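Local coordinates for protein Cag-Z (Helicobacter pylori, PDB 1S2X) that is of unknown function but is encoded in the cag pathogenicity island, which specifies a type IV secretion system, so it probably serves that system, at residues N118-N121 and F122-E126. The protein carries 1 engineered substitution. Residues are numbered along the deposited sequence; the frame is centred on the assembly and turned at random.
Sequences NFNN and FTCDE
Within the long helix 105-135, Phe-119 and Thr-123 lie one turn apart on the buried side and make the main side-chain contact. Thr-123 CG2 lies over one face of the Phe-119 ring, displaced toward the rim, in a CH-pi contact 4.1 Å from the ring centroid; the ring atom nearest to Thr-123 CG2 is Phe-119 CE2, 3.8 Å away. The other branch of the threonine turns back on the backbone: with chi1 at 55°, Thr-123 OG1 sits between its own N and carbonyl carbon and donates to Phe-119 O over 2.8 Å. Phe-119 O also receives the helical bond from Thr-123 N, at 3.1 Å and nearly straight (162° at the hydrogen). The two donors approach from opposite faces of the carbonyl plane, so one oxygen is gripped twice and the buried hydroxyl is satisfied within its own helix. The pattern belongs to a regular alpha-helix in an all-helical, elongated protein: bonds from i+4 to i also join Phe-122 N to Asn-118 O, Cys-124 N to Asn-120 O and Asp-125 N to Asn-121 O. Phe-119 reaches Ser-87 and Cys-91 of helix 74-101 as well as Leu-182 of helix 161-183, whose Ile-175 touches Thr-123. Phe-122, its CG swung away from the backbone N (chi1 168°), touches Leu-83 of helix 74-101 and Leu-21 of helix 14-23. Cys-124 turns toward the preceding turn, where its SG stands 3.2 Å from Asn-120 O and 3.7 Å from Asn-120 OD1. At the exposed side, Asn-121 O sits over the carboxylate carbon of Asp-125, off the carboxylate plane and 3.0 Å from Asp-125 CG, without hydrogen bonding to either carboxylate oxygen. Asn-118 ND2 donates a hydrogen bond to Gly-11 O.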
loop_
_atom_site.group_PDB
_atom_site.type_symbol
_atom_site.label_atom_id
_atom_site.label_comp_id
_atom_site.label_asym_id
_atom_site.label_seq_id
_atom_site.Cartn_x
_atom_site.Cartn_y
_atom_site.Cartn_z
ATOM N N ASN A 118 -8.662 -14.312 3.212
ATOM C CA ASN A 118 -7.526 -14.170 2.309
ATOM C C ASN A 118 -7.599 -12.830 1.579
ATOM O O ASN A 118 -6.563 -12.306 1.160
ATOM C CB ASN A 118 -7.460 -15.327 1.311
ATOM C CG ASN A 118 -7.013 -16.614 1.973
ATOM O OD1 ASN A 118 -6.461 -16.595 3.077
ATOM N ND2 ASN A 118 -7.249 -17.736 1.297
ATOM N N PHE A 119 -8.815 -12.309 1.435
ATOM C CA PHE A 119 -9.018 -10.972 0.877
ATOM C C PHE A 119 -8.447 -9.956 1.868
ATOM O O PHE A 119 -7.687 -9.059 1.506
ATOM C CB PHE A 119 -10.481 -10.668 0.567
ATOM C CG PHE A 119 -10.791 -9.215 0.245
ATOM C CD1 PHE A 119 -11.240 -8.337 1.220
ATOM C CD2 PHE A 119 -10.627 -8.724 -1.034
ATOM C CE1 PHE A 119 -11.504 -7.009 0.939
ATOM C CE2 PHE A 119 -10.873 -7.389 -1.331
ATOM C CZ PHE A 119 -11.301 -6.528 -0.343
ATOM N N ASN A 120 -8.828 -10.116 3.136
ATOM C CA ASN A 120 -8.373 -9.157 4.131
ATOM C C ASN A 120 -6.842 -9.119 4.190
ATOM O O ASN A 120 -6.265 -8.039 4.300
ATOM C CB ASN A 120 -8.917 -9.472 5.521
ATOM C CG ASN A 120 -8.739 -8.292 6.466
ATOM O OD1 ASN A 120 -8.968 -7.149 6.069
ATOM N ND2 ASN A 120 -8.339 -8.533 7.709
ATOM N N ASN A 121 -6.219 -10.285 4.123
ATOM C CA ASN A 121 -4.787 -10.446 4.320
ATOM C C ASN A 121 -3.957 -10.097 3.103
ATOM O O ASN A 121 -2.874 -9.493 3.198
ATOM C CB ASN A 121 -4.509 -11.902 4.754
ATOM C CG ASN A 121 -4.958 -12.051 6.205
ATOM O OD1 ASN A 121 -5.255 -13.143 6.668
ATOM N ND2 ASN A 121 -5.001 -10.921 6.899
ATOM N N PHE A 122 -4.468 -10.481 1.932
ATOM C CA PHE A 122 -3.725 -10.157 0.715
ATOM C C PHE A 122 -3.733 -8.654 0.468
ATOM O O PHE A 122 -2.726 -8.061 0.077
ATOM C CB PHE A 122 -4.343 -10.928 -0.439
ATOM C CG PHE A 122 -3.887 -10.519 -1.828
ATOM C CD1 PHE A 122 -4.671 -9.699 -2.612
ATOM C CD2 PHE A 122 -2.681 -10.957 -2.345
ATOM C CE1 PHE A 122 -4.260 -9.325 -3.877
ATOM C CE2 PHE A 122 -2.273 -10.599 -3.615
ATOM C CZ PHE A 122 -3.070 -9.785 -4.396
ATOM N N THR A 123 -4.878 -8.001 0.694
ATOM C CA THR A 123 -4.953 -6.576 0.397
ATOM C C THR A 123 -4.192 -5.770 1.446
ATOM O O THR A 123 -3.431 -4.876 1.070
ATOM C CB THR A 123 -6.389 -6.021 0.328
ATOM O OG1 THR A 123 -7.078 -6.320 1.541
ATOM C CG2 THR A 123 -7.161 -6.678 -0.805
ATOM N N CYS A 124 -4.420 -6.109 2.707
ATOM C CA CYS A 124 -3.765 -5.411 3.815
ATOM C C CYS A 124 -2.249 -5.555 3.756
ATOM O O CYS A 124 -1.506 -4.637 4.120
ATOM C CB CYS A 124 -4.323 -5.902 5.150
ATOM S SG CYS A 124 -5.894 -5.110 5.593
ATOM N N ASP A 125 -1.727 -6.686 3.288
ATOM C CA ASP A 125 -0.277 -6.808 3.163
ATOM C C ASP A 125 0.212 -5.966 1.996
ATOM O O ASP A 125 1.310 -5.413 2.011
ATOM C CB ASP A 125 0.169 -8.252 2.957
ATOM C CG ASP A 125 -0.029 -9.132 4.176
ATOM O OD1 ASP A 125 -0.386 -8.621 5.256
ATOM O OD2 ASP A 125 0.170 -10.365 4.041
ATOM N N GLU A 126 -0.589 -5.850 0.929
ATOM C CA GLU A 126 -0.045 -5.043 -0.169
ATOM C C GLU A 126 -0.069 -3.561 0.195
ATOM O O GLU A 126 0.841 -2.834 -0.218
ATOM C CB GLU A 126 -0.784 -5.289 -1.482
ATOM C CG GLU A 126 -0.303 -6.520 -2.235
ATOM C CD GLU A 126 1.089 -6.315 -2.805
ATOM O OE1 GLU A 126 2.008 -7.033 -2.372
ATOM O OE2 GLU A 126 1.264 -5.437 -3.677
#